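Local coordinates for protein HAD-superfamily hydrolase, subfamily IA, variant 1 (Ehrlichia chaffeensis, PDB 3KZX) that probably hydrolyses 2-phosphoglycolate to glycolate and phosphate, as a member of the haloacid dehalogenase-like hydrolase superfamily, at residues I29-N34 against I187-S192; Y49-Q54 against T86-N91; G153-G156 against P162-V165; L213-F218 against R222-Q227. All blocks are in the same frame, centred on the assembly; numbering follows the deposited sequence.

Interaction 1 of 4, residues I29-N34 against I187-S192; sequences IFDWYN and ISDIQS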
loop_
_atom_site.group_PDB
_atom_site.type_symbol
_atom_site.label_atom_id
_atom_site.label_comp_id
_atom_site.label_asym_id
_atom_site.label_seq_id
_atom_site.Cartn_x
_atom_site.Cartn_y
_atom_site.Cartn_z
ATOM N N ILE A 29 7.059 -3.623 -7.621
ATOM C CA ILE A 29 6.672 -3.923 -6.249
ATOM C C ILE A 29 5.644 -2.881 -5.812
ATOM O O ILE A 29 5.817 -1.705 -6.083
ATOM C CB ILE A 29 7.895 -3.920 -5.293
ATOM C CG1 ILE A 29 8.964 -4.920 -5.773
ATOM C CG2 ILE A 29 7.460 -4.312 -3.859
ATOM C CD1 ILE A 29 10.227 -4.898 -4.939
ATOM N N PHE A 30 4.586 -3.330 -5.113
ATOM C CA PHE A 30 3.528 -2.456 -4.617
ATOM C C PHE A 30 3.422 -2.522 -3.119
ATOM O O PHE A 30 3.539 -3.589 -2.551
ATOM C CB PHE A 30 2.160 -2.881 -5.159
ATOM C CG PHE A 30 1.984 -2.682 -6.640
ATOM C CD1 PHE A 30 1.451 -1.486 -7.135
ATOM C CD2 PHE A 30 2.336 -3.669 -7.550
ATOM C CE1 PHE A 30 1.274 -1.288 -8.476
ATOM C CE2 PHE A 30 2.161 -3.457 -8.926
ATOM C CZ PHE A 30 1.625 -2.284 -9.374
ATOM N N ASP A 31 3.139 -1.399 -2.482
ATOM C CA ASP A 31 2.644 -1.449 -1.125
ATOM C C ASP A 31 1.146 -1.704 -1.190
ATOM O O ASP A 31 0.523 -1.540 -2.258
ATOM C CB ASP A 31 2.929 -0.114 -0.445
ATOM C CG ASP A 31 2.884 -0.202 1.098
ATOM O OD1 ASP A 31 2.559 -1.267 1.662
ATOM O OD2 ASP A 31 3.217 0.815 1.727
ATOM N N TRP A 32 0.565 -2.115 -0.059
ATOM C CA TRP A 32 -0.825 -2.486 0.013
ATOM C C TRP A 32 -1.667 -1.278 0.507
ATOM O O TRP A 32 -2.284 -0.559 -0.287
ATOM C CB TRP A 32 -0.952 -3.752 0.897
ATOM C CG TRP A 32 -2.287 -4.327 1.012
ATOM C CD1 TRP A 32 -3.063 -4.366 2.138
ATOM C CD2 TRP A 32 -3.072 -4.922 -0.032
ATOM N NE1 TRP A 32 -4.265 -4.963 1.862
ATOM C CE2 TRP A 32 -4.294 -5.317 0.538
ATOM C CE3 TRP A 32 -2.854 -5.159 -1.393
ATOM C CZ2 TRP A 32 -5.298 -5.948 -0.200
ATOM C CZ3 TRP A 32 -3.861 -5.781 -2.129
ATOM C CH2 TRP A 32 -5.066 -6.165 -1.524
ATOM N N TYR A 33 -1.629 -1.000 1.799
ATOM C CA TYR A 33 -2.467 0.051 2.351
ATOM C C TYR A 33 -2.021 1.432 1.837
ATOM O O TYR A 33 -0.860 1.757 1.901
ATOM C CB TYR A 33 -2.409 0.060 3.877
ATOM C CG TYR A 33 -3.194 -1.036 4.585
ATOM C CD1 TYR A 33 -4.439 -1.473 4.111
ATOM C CD2 TYR A 33 -2.720 -1.581 5.743
ATOM C CE1 TYR A 33 -5.132 -2.463 4.769
ATOM C CE2 TYR A 33 -3.427 -2.564 6.439
ATOM C CZ TYR A 33 -4.616 -3.011 5.947
ATOM O OH TYR A 33 -5.306 -3.968 6.670
ATOM N N ASN A 34 -2.978 2.226 1.338
ATOM C CA ASN A 34 -2.730 3.591 0.842
ATOM C C ASN A 34 -1.924 3.692 -0.465
ATOM O O ASN A 34 -1.587 4.782 -0.919
ATOM C CB ASN A 34 -2.186 4.463 1.967
ATOM C CG ASN A 34 -3.067 4.373 3.208
ATOM O OD1 ASN A 34 -4.249 4.728 3.165
ATOM N ND2 ASN A 34 -2.527 3.839 4.294
ATOM N N ILE A 187 7.065 7.593 3.039
ATOM C CA ILE A 187 8.511 7.766 3.173
ATOM C C ILE A 187 9.232 6.458 3.462
ATOM O O ILE A 187 10.295 6.207 2.905
ATOM C CB ILE A 187 8.881 8.822 4.241
ATOM C CG1 ILE A 187 8.252 10.210 3.967
ATOM C CG2 ILE A 187 10.441 8.917 4.389
ATOM C CD1 ILE A 187 7.975 10.552 2.524
ATOM N N SER A 188 8.687 5.610 4.335
ATOM C CA SER A 188 9.321 4.334 4.593
ATOM C C SER A 188 9.405 3.483 3.308
ATOM O O SER A 188 10.376 2.754 3.120
ATOM C CB SER A 188 8.680 3.550 5.772
ATOM O OG SER A 188 7.344 3.210 5.533
ATOM N N ASP A 189 8.401 3.562 2.435
ATOM C CA ASP A 189 8.479 2.832 1.169
ATOM C C ASP A 189 9.630 3.359 0.309
ATOM O O ASP A 189 10.402 2.590 -0.248
ATOM C CB ASP A 189 7.177 2.943 0.363
ATOM C CG ASP A 189 6.049 2.192 0.988
ATOM O OD1 ASP A 189 6.316 1.239 1.758
ATOM O OD2 ASP A 189 4.871 2.520 0.707
ATOM N N ILE A 190 9.713 4.673 0.208
ATOM C CA ILE A 190 10.759 5.331 -0.571
ATOM C C ILE A 190 12.128 4.985 -0.038
ATOM O O ILE A 190 13.012 4.616 -0.796
ATOM C CB ILE A 190 10.528 6.860 -0.601
ATOM C CG1 ILE A 190 9.261 7.188 -1.393
ATOM C CG2 ILE A 190 11.725 7.600 -1.174
ATOM C CD1 ILE A 190 8.807 8.592 -1.203
ATOM N N GLN A 191 12.307 5.090 1.274
ATOM C CA GLN A 191 13.597 4.799 1.895
ATOM C C GLN A 191 13.984 3.301 1.709
ATOM O O GLN A 191 15.126 2.974 1.385
ATOM C CB GLN A 191 13.491 5.194 3.375
ATOM C CG GLN A 191 14.672 4.830 4.240
ATOM C CD GLN A 191 15.803 5.815 4.153
ATOM O OE1 GLN A 191 16.921 5.502 4.557
ATOM N NE2 GLN A 191 15.530 7.004 3.638
ATOM N N SER A 192 13.032 2.392 1.902
ATOM C CA SER A 192 13.288 0.969 1.726
ATOM C C SER A 192 13.761 0.708 0.288
ATOM O O SER A 192 14.757 -0.015 0.044
ATOM C CB SER A 192 12.010 0.203 2.079
ATOM O OG SER A 192 12.134 -1.193 1.929
#

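Interaction 2 of 4, residues Y49-Q54 against T86-N91; sequences YQVLDQ and TILYEN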
loop_
_atom_site.group_PDB
_atom_site.type_symbol
_atom_site.label_atom_id
_atom_site.label_comp_id
_atom_site.label_asym_id
_atom_site.label_seq_id
_atom_site.Cartn_x
_atom_site.Cartn_y
_atom_site.Cartn_z
ATOM N N TYR A 49 -12.958 3.949 16.286
ATOM C CA TYR A 49 -13.302 4.157 17.695
ATOM C C TYR A 49 -12.080 3.925 18.583
ATOM O O TYR A 49 -11.800 4.736 19.461
ATOM C CB TYR A 49 -14.455 3.249 18.145
ATOM C CG TYR A 49 -15.837 3.701 17.695
ATOM C CD1 TYR A 49 -16.254 5.007 17.857
ATOM C CD2 TYR A 49 -16.731 2.799 17.131
ATOM C CE1 TYR A 49 -17.528 5.408 17.461
ATOM C CE2 TYR A 49 -18.005 3.186 16.725
ATOM C CZ TYR A 49 -18.399 4.498 16.885
ATOM O OH TYR A 49 -19.676 4.888 16.496
ATOM N N GLN A 50 -11.351 2.837 18.341
ATOM C CA GLN A 50 -10.122 2.536 19.112
ATOM C C GLN A 50 -9.093 3.650 18.955
ATOM O O GLN A 50 -8.476 4.060 19.920
ATOM C CB GLN A 50 -9.490 1.215 18.659
ATOM C CG GLN A 50 -10.262 -0.037 19.090
ATOM C CD GLN A 50 -9.911 -1.283 18.263
ATOM O OE1 GLN A 50 -9.224 -1.206 17.230
ATOM N NE2 GLN A 50 -10.392 -2.443 18.720
ATOM N N VAL A 51 -8.930 4.162 17.734
ATOM C CA VAL A 51 -8.007 5.265 17.510
ATOM C C VAL A 51 -8.414 6.516 18.286
ATOM O O VAL A 51 -7.589 7.129 18.966
ATOM C CB VAL A 51 -7.878 5.578 15.990
ATOM C CG1 VAL A 51 -7.068 6.831 15.756
ATOM C CG2 VAL A 51 -7.257 4.372 15.241
ATOM N N LEU A 52 -9.698 6.860 18.218
ATOM C CA LEU A 52 -10.214 8.049 18.885
ATOM C C LEU A 52 -10.110 7.873 20.382
ATOM O O LEU A 52 -9.704 8.801 21.083
ATOM C CB LEU A 52 -11.669 8.342 18.482
ATOM C CG LEU A 52 -11.845 8.818 17.036
ATOM C CD1 LEU A 52 -13.295 8.729 16.606
ATOM C CD2 LEU A 52 -11.283 10.243 16.852
ATOM N N ASP A 53 -10.464 6.673 20.841
ATOM C CA ASP A 53 -10.208 6.235 22.240
ATOM C C ASP A 53 -8.761 6.476 22.712
ATOM O O ASP A 53 -8.550 7.170 23.730
ATOM C CB ASP A 53 -10.519 4.744 22.397
ATOM C CG ASP A 53 -11.785 4.499 23.138
ATOM O OD1 ASP A 53 -11.686 4.130 24.351
ATOM O OD2 ASP A 53 -12.866 4.719 22.532
ATOM N N GLN A 54 -7.795 5.892 21.993
ATOM C CA GLN A 54 -6.346 6.084 22.261
ATOM C C GLN A 54 -6.019 7.576 22.322
ATOM O O GLN A 54 -5.226 8.017 23.167
ATOM C CB GLN A 54 -5.443 5.462 21.185
ATOM C CG GLN A 54 -5.515 3.940 20.942
ATOM C CD GLN A 54 -4.885 3.526 19.593
ATOM O OE1 GLN A 54 -5.522 2.876 18.746
ATOM N NE2 GLN A 54 -3.626 3.921 19.387
ATOM N N THR A 86 -4.363 9.391 11.269
ATOM C CA THR A 86 -4.097 8.483 10.129
ATOM C C THR A 86 -2.907 7.526 10.392
ATOM O O THR A 86 -2.902 6.386 9.938
ATOM C CB THR A 86 -3.876 9.250 8.831
ATOM O OG1 THR A 86 -2.665 10.006 8.922
ATOM C CG2 THR A 86 -5.037 10.177 8.592
ATOM N N ILE A 87 -1.921 8.003 11.131
ATOM C CA ILE A 87 -0.819 7.179 11.587
ATOM C C ILE A 87 -1.280 6.034 12.501
ATOM O O ILE A 87 -0.894 4.887 12.300
ATOM C CB ILE A 87 0.263 8.024 12.316
ATOM C CG1 ILE A 87 0.992 8.951 11.321
ATOM C CG2 ILE A 87 1.287 7.095 13.021
ATOM C CD1 ILE A 87 1.619 10.151 11.912
ATOM N N LEU A 88 -2.039 6.359 13.535
ATOM C CA LEU A 88 -2.579 5.351 14.446
ATOM C C LEU A 88 -3.442 4.361 13.706
ATOM O O LEU A 88 -3.347 3.146 13.948
ATOM C CB LEU A 88 -3.400 5.997 15.589
ATOM C CG LEU A 88 -2.604 6.340 16.834
ATOM C CD1 LEU A 88 -1.327 7.128 16.509
ATOM C CD2 LEU A 88 -3.468 7.067 17.884
ATOM N N TYR A 89 -4.238 4.882 12.760
ATOM C CA TYR A 89 -5.161 4.089 11.994
ATOM C C TYR A 89 -4.419 3.055 11.136
ATOM O O TYR A 89 -4.779 1.879 11.172
ATOM C CB TYR A 89 -6.033 5.003 11.119
ATOM C CG TYR A 89 -7.036 4.325 10.227
ATOM C CD1 TYR A 89 -8.049 3.536 10.748
ATOM C CD2 TYR A 89 -7.012 4.520 8.870
ATOM C CE1 TYR A 89 -9.006 2.946 9.926
ATOM C CE2 TYR A 89 -7.961 3.941 8.047
ATOM C CZ TYR A 89 -8.949 3.142 8.580
ATOM O OH TYR A 89 -9.884 2.574 7.761
ATOM N N GLU A 90 -3.439 3.487 10.339
ATOM C CA GLU A 90 -2.640 2.526 9.563
ATOM C C GLU A 90 -1.924 1.516 10.454
ATOM O O GLU A 90 -1.824 0.327 10.097
ATOM C CB GLU A 90 -1.561 3.210 8.721
ATOM C CG GLU A 90 -0.969 2.277 7.637
ATOM C CD GLU A 90 -0.297 3.037 6.482
ATOM O OE1 GLU A 90 -0.042 4.242 6.645
ATOM O OE2 GLU A 90 -0.031 2.418 5.426
ATOM N N ASN A 91 -1.358 1.994 11.562
ATOM C CA ASN A 91 -0.690 1.097 12.531
ATOM C C ASN A 91 -1.625 -0.027 13.005
ATOM O O ASN A 91 -1.221 -1.189 13.080
ATOM C CB ASN A 91 -0.149 1.863 13.738
ATOM C CG ASN A 91 1.103 2.698 13.430
ATOM O OD1 ASN A 91 1.537 3.483 14.279
ATOM N ND2 ASN A 91 1.667 2.557 12.241
HETATM O O HOH W 1 -2.782 2.372 16.477
#

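Interaction 3 of 4, residues G153-G156 against P162-V165; sequences GDTG and PEPV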
loop_
_atom_site.group_PDB
_atom_site.type_symbol
_atom_site.label_atom_id
_atom_site.label_comp_id
_atom_site.label_asym_id
_atom_site.label_seq_id
_atom_site.Cartn_x
_atom_site.Cartn_y
_atom_site.Cartn_z
ATOM N N GLY A 153 6.599 -9.965 9.915
ATOM C CA GLY A 153 6.703 -11.354 10.424
ATOM C C GLY A 153 7.279 -12.301 9.390
ATOM O O GLY A 153 7.573 -13.425 9.691
ATOM N N ASP A 154 7.427 -11.835 8.153
ATOM C CA ASP A 154 8.008 -12.685 7.104
ATOM C C ASP A 154 9.527 -12.566 7.034
ATOM O O ASP A 154 10.205 -13.477 6.535
ATOM C CB ASP A 154 7.415 -12.388 5.718
ATOM C CG ASP A 154 5.980 -12.865 5.575
ATOM O OD1 ASP A 154 5.643 -13.910 6.214
ATOM O OD2 ASP A 154 5.204 -12.209 4.828
ATOM N N THR A 155 10.058 -11.449 7.522
ATOM C CA THR A 155 11.498 -11.267 7.615
ATOM C C THR A 155 11.869 -10.877 9.042
ATOM O O THR A 155 11.012 -10.822 9.919
ATOM C CB THR A 155 12.009 -10.181 6.617
ATOM O OG1 THR A 155 11.629 -8.890 7.080
ATOM C CG2 THR A 155 11.479 -10.415 5.217
ATOM N N GLY A 156 13.152 -10.637 9.293
ATOM C CA GLY A 156 13.546 -10.100 10.572
ATOM C C GLY A 156 13.318 -8.627 10.822
ATOM O O GLY A 156 13.539 -8.155 11.936
ATOM N N PRO A 162 15.588 -2.182 4.077
ATOM C CA PRO A 162 15.540 -2.782 2.747
ATOM C C PRO A 162 15.229 -4.280 2.725
ATOM O O PRO A 162 14.822 -4.807 1.674
ATOM C CB PRO A 162 16.938 -2.514 2.199
ATOM C CG PRO A 162 17.796 -2.559 3.401
ATOM C CD PRO A 162 16.970 -1.832 4.452
ATOM N N GLU A 163 15.409 -4.952 3.857
ATOM C CA GLU A 163 15.288 -6.406 3.921
ATOM C C GLU A 163 13.992 -6.993 3.327
ATOM O O GLU A 163 14.060 -7.985 2.593
ATOM C CB GLU A 163 15.476 -6.916 5.370
ATOM C CG GLU A 163 15.422 -8.461 5.508
ATOM C CD GLU A 163 15.491 -8.987 6.980
ATOM O OE1 GLU A 163 15.657 -8.225 7.933
ATOM O OE2 GLU A 163 15.332 -10.186 7.147
ATOM N N PRO A 164 12.811 -6.404 3.630
ATOM C CA PRO A 164 11.581 -6.943 3.036
ATOM C C PRO A 164 11.516 -6.831 1.513
ATOM O O PRO A 164 10.931 -7.719 0.851
ATOM C CB PRO A 164 10.468 -6.081 3.658
ATOM C CG PRO A 164 11.034 -5.452 4.822
ATOM C CD PRO A 164 12.512 -5.372 4.638
ATOM N N VAL A 165 12.099 -5.762 0.964
ATOM C CA VAL A 165 12.181 -5.583 -0.476
ATOM C C VAL A 165 13.116 -6.622 -1.070
ATOM O O VAL A 165 12.798 -7.228 -2.087
ATOM C CB VAL A 165 12.655 -4.161 -0.866
ATOM C CG1 VAL A 165 12.986 -4.093 -2.353
ATOM C CG2 VAL A 165 11.566 -3.112 -0.456
#

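Interaction 4 of 4, residues L213-F218 against R222-Q227; sequences LSFKNF and RNFICQ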
loop_
_atom_site.group_PDB
_atom_site.type_symbol
_atom_site.label_atom_id
_atom_site.label_comp_id
_atom_site.label_asym_id
_atom_site.label_seq_id
_atom_site.Cartn_x
_atom_site.Cartn_y
_atom_site.Cartn_z
ATOM N N LEU A 213 10.329 10.190 -8.777
ATOM C CA LEU A 213 9.162 10.069 -9.658
ATOM C C LEU A 213 7.927 10.008 -8.777
ATOM O O LEU A 213 7.916 9.257 -7.799
ATOM C CB LEU A 213 9.212 8.789 -10.500
ATOM C CG LEU A 213 9.843 8.769 -11.862
ATOM C CD1 LEU A 213 9.848 7.309 -12.388
ATOM C CD2 LEU A 213 9.117 9.726 -12.811
ATOM N N SER A 214 6.896 10.774 -9.139
ATOM C CA SER A 214 5.659 10.870 -8.359
ATOM C C SER A 214 4.457 10.879 -9.292
ATOM O O SER A 214 4.457 11.596 -10.280
ATOM C CB SER A 214 5.645 12.180 -7.566
ATOM O OG SER A 214 6.751 12.194 -6.682
ATOM N N PHE A 215 3.437 10.114 -8.937
ATOM C CA PHE A 215 2.166 10.087 -9.648
ATOM C C PHE A 215 1.027 10.078 -8.644
ATOM O O PHE A 215 1.178 9.544 -7.537
ATOM C CB PHE A 215 2.069 8.832 -10.516
ATOM C CG PHE A 215 3.053 8.801 -11.641
ATOM C CD1 PHE A 215 2.782 9.457 -12.838
ATOM C CD2 PHE A 215 4.252 8.099 -11.513
ATOM C CE1 PHE A 215 3.698 9.401 -13.878
ATOM C CE2 PHE A 215 5.154 8.057 -12.530
ATOM C CZ PHE A 215 4.879 8.671 -13.720
ATOM N N LYS A 216 -0.104 10.654 -9.043
ATOM C CA LYS A 216 -1.256 10.827 -8.173
ATOM C C LYS A 216 -2.290 9.684 -8.331
ATOM O O LYS A 216 -3.127 9.453 -7.463
ATOM C CB LYS A 216 -1.896 12.184 -8.426
ATOM C CG LYS A 216 -1.019 13.336 -7.984
ATOM C CD LYS A 216 -1.689 14.667 -8.221
ATOM C CE LYS A 216 -0.857 15.809 -7.604
ATOM N NZ LYS A 216 -1.260 17.136 -8.208
ATOM N N ASN A 217 -2.193 8.931 -9.414
ATOM C CA ASN A 217 -3.148 7.858 -9.651
ATOM C C ASN A 217 -2.559 6.760 -10.508
ATOM O O ASN A 217 -1.543 6.961 -11.167
ATOM C CB ASN A 217 -4.409 8.431 -10.275
ATOM C CG ASN A 217 -4.139 9.015 -11.631
ATOM O OD1 ASN A 217 -3.796 8.289 -12.538
ATOM N ND2 ASN A 217 -4.247 10.333 -11.760
ATOM N N PHE A 218 -3.215 5.605 -10.503
ATOM C CA PHE A 218 -2.699 4.440 -11.201
ATOM C C PHE A 218 -2.896 4.490 -12.706
ATOM O O PHE A 218 -2.229 3.762 -13.434
ATOM C CB PHE A 218 -3.338 3.178 -10.637
ATOM C CG PHE A 218 -2.774 2.767 -9.332
ATOM C CD1 PHE A 218 -1.411 2.508 -9.197
ATOM C CD2 PHE A 218 -3.586 2.616 -8.234
ATOM C CE1 PHE A 218 -0.890 2.122 -7.968
ATOM C CE2 PHE A 218 -3.063 2.257 -7.035
ATOM C CZ PHE A 218 -1.716 2.004 -6.894
ATOM N N ARG A 222 0.146 3.568 -15.147
ATOM C CA ARG A 222 -0.036 2.588 -16.221
ATOM C C ARG A 222 0.399 3.166 -17.583
ATOM O O ARG A 222 1.100 2.497 -18.341
ATOM C CB ARG A 222 -1.465 2.091 -16.281
ATOM C CG ARG A 222 -1.687 0.966 -17.315
ATOM C CD ARG A 222 -3.162 0.650 -17.392
ATOM N NE ARG A 222 -3.538 -0.151 -18.554
ATOM C CZ ARG A 222 -3.758 0.323 -19.780
ATOM N NH1 ARG A 222 -3.654 1.622 -20.060
ATOM N NH2 ARG A 222 -4.089 -0.514 -20.743
ATOM N N ASN A 223 -0.044 4.374 -17.903
ATOM C CA ASN A 223 0.407 5.033 -19.137
ATOM C C ASN A 223 1.932 5.161 -19.221
ATOM O O ASN A 223 2.518 4.899 -20.282
ATOM C CB ASN A 223 -0.256 6.395 -19.322
ATOM C CG ASN A 223 -1.724 6.283 -19.662
ATOM O OD1 ASN A 223 -2.530 7.185 -19.361
ATOM N ND2 ASN A 223 -2.091 5.179 -20.269
ATOM N N PHE A 224 2.558 5.538 -18.116
ATOM C CA PHE A 224 4.004 5.684 -18.040
ATOM C C PHE A 224 4.708 4.363 -18.299
ATOM O O PHE A 224 5.626 4.282 -19.118
ATOM C CB PHE A 224 4.376 6.225 -16.669
ATOM C CG PHE A 224 5.848 6.411 -16.445
ATOM C CD1 PHE A 224 6.541 7.407 -17.112
ATOM C CD2 PHE A 224 6.509 5.649 -15.509
ATOM C CE1 PHE A 224 7.888 7.630 -16.873
ATOM C CE2 PHE A 224 7.860 5.860 -15.234
ATOM C CZ PHE A 224 8.560 6.832 -15.939
ATOM N N ILE A 225 4.238 3.295 -17.676
ATOM C CA ILE A 225 4.889 1.996 -17.868
ATOM C C ILE A 225 4.635 1.456 -19.291
ATOM O O ILE A 225 5.550 0.928 -19.949
ATOM C CB ILE A 225 4.476 0.984 -16.783
ATOM C CG1 ILE A 225 4.986 1.480 -15.418
ATOM C CG2 ILE A 225 5.055 -0.411 -17.168
ATOM C CD1 ILE A 225 4.630 0.615 -14.231
ATOM N N CYS A 226 3.422 1.633 -19.799
ATOM C CA CYS A 226 3.153 1.255 -21.187
ATOM C C CYS A 226 4.043 2.019 -22.161
ATOM O O CYS A 226 4.506 1.472 -23.163
ATOM C CB CYS A 226 1.685 1.496 -21.561
ATOM S SG CYS A 226 0.566 0.335 -20.753
ATOM N N GLN A 227 4.272 3.293 -21.879
ATOM C CA GLN A 227 5.127 4.098 -22.738
ATOM C C GLN A 227 6.569 3.563 -22.705
ATOM O O GLN A 227 7.215 3.505 -23.745
ATOM C CB GLN A 227 5.028 5.592 -22.368
ATOM C CG GLN A 227 3.729 6.213 -22.804
ATOM C CD GLN A 227 3.294 7.408 -21.983
ATOM O OE1 GLN A 227 2.151 7.832 -22.101
ATOM N NE2 GLN A 227 4.192 7.968 -21.172
#

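Interaction 1 of 4, residues I29-N34 against I187-S192
Asp31 and Asp189 meet carboxylate to carboxylate where strand 27-30 ends and helix 187-195 begins, the C-terminal edge of the parallel sheet in the Rossmann-like HAD fold. In sequence and place, Asp31 corresponds to the first aspartate of HAD motif I, the nucleophile in related phosphatases, and Asp189 to an acid of motif IV, so the pair probably lines the active site. The acidic contact joins just these two residues, and both are buried. OD2 of Asp31 lies 2.6 Å from OD2 of Asp189 and 3.1 Å from OD1 of Asp189. The side chains come together at about a right angle, and their carboxylate planes are 79° apart. Lys159 NZ forms salt bridges with both Asp31 OD2 and Asp189 OD1, bridging the pair. Backbone bonds set the frame: Asp31 pairs with Ile183 of the adjacent strand. The other oxygen of Asp31, OD1, is held by the N-H of the next residue. With CG swung away from its own amide nitrogen (chi1 -161°), OD1 of Asp31 accepts from Trp32 N at 2.8 Å, the donor N lying above the carboxylate plane of Asp31.

Interaction 2 of 4, residues Y49-Q54 against T86-N91
The amide of Gln54 has a methyl of Leu88 above its plane: CD2 of Leu88 stands over the nitrogen end, 3.5 Å from NE2 of Gln54. The other flat group, the Tyr89 ring, is directed elsewhere, meeting the Phe48 ring with planes at about 40° and bonding through its OH to Thr39 O; only the base of Tyr89 joins this contact. Val51 fills the middle. Its CG1, trans to the backbone nitrogen (chi1 173°), packs 3.8 Å from CB of Leu88, while CG2 of Val51 reaches the next residue, 3.9 Å from CA of Tyr89. The axes of segments 49-54 and 86-91 make an angle of 129° and approach to 9.5 Å. Their parent helices, 45-54 and 82-95, belong to the helical cap inserted after the first strand of the HAD core. At the more exposed margin, one water donates to Leu88 O at 2.7 Å and accepts a weak bond from NE2 of Gln54 (3.4 Å). No direct hydrogen bond links the two segments, and the water bridge is weak on its Gln54 side, so their packing rests mostly on van der Waals contact: a joint set by shape more than by directed bonds.

Interaction 3 of 4, residues G153-G156 against P162-V165
Glu163 stretches out fully toward Gly156, its CG pointing away from the backbone N (chi1 -177°) and the chain extended beyond it. Thr155 comes from the opposite direction, its OG1 tucked between its own backbone N and carbonyl carbon (chi1 73°) and its CG2 turned toward Pro164. The extended glutamate delivers OE2 to the backbone: Gly156 N donates to Glu163 OE2 at 3.1 Å. The donor sits above the carboxylate plane, 46° out of it. Beside this bond the same oxygen, OE2 of Glu163, lies 3.4 Å from CB of Thr155. The other oxygen, OE1, is bonded to Thr157 OG1, so the two ends of one carboxylate hold successive residues of the loop. This loop leads from strand 148-152, at one margin of the HAD Rossmann-like sheet, into helix 163-172, after which the chain enters the parallel strand 180-184, a beta-alpha-beta connection; the glutamate thus ties the start of the helix back to the chain that feeds it. Thr155 OG1 accepts from Thr157 N in an ST turn, which holds its rotation. Below, apolar packing is looser: CG2 of Thr155 is 4.1 Å from CA of Pro164, and both residues rest on Ile150 of strand 148-152. Asp154, further back in the loop, forms a salt bridge with Arg134.

Interaction 4 of 4, residues L213-F218 against R222-Q227
Arg222 meets Phe218 through the backbone: its N donates to Phe218 O at 2.9 Å with an angle of 159° at the hydrogen, the i-to-i+4 bond of the first turn of helix 218-229. CB of Arg222 also lies 3.4 Å from Phe218 O. Beyond it the side chain runs out straight and leads away, ending with NE bonded to Thr114 OG1. Two residues on, Phe224 carries the rest of the contact. A trans first torsion (chi1 179°) swings its ring back over strand 213-215. CZ of Phe215 stands over one face of the Phe224 ring, off-centre toward the rim and 3.7 Å from CG of Phe224. The two ring planes are inclined at 47° and their centroids are 5.2 Å apart, an oblique pair that is neither stack nor T-shape. At the far end of the Phe224 ring, CD1 of Leu213 touches CE2 of Phe224 at 3.8 Å. A tight strand-to-helix turn, with Asn217 as N-cap bonding to Asp220 N, thus folds the helix back over the outermost strand. That strand pairs with strand 199-203, while Phe218 stacks on Tyr203 and Ile225 and Cys226 pack against helix 108-117.

In the fold
Interactions 1, 3 and 4 belong to the Rossmann-like core, whereas interaction 2 lies in the helical cap. Interaction 1 is central and buried, and is made of charged groups at the probable active site. Interactions 3 and 4 lie near the two outermost strands of the sheet, their centres about 26 Å apart; the partly buried interaction 3 depends on a glutamate bonded to a backbone N-H, the surface contact 4 on aromatic and aliphatic packing. Interaction 2 is partly buried and mostly apolar. Interaction 1 touches the other three: Asn34 approaches Glu90 of the cap, Ser192 and Ile29 pack on Val165, and Phe30 meets Phe218, interactions 1 and 4 reaching the same sheet. The remaining pairs do not touch.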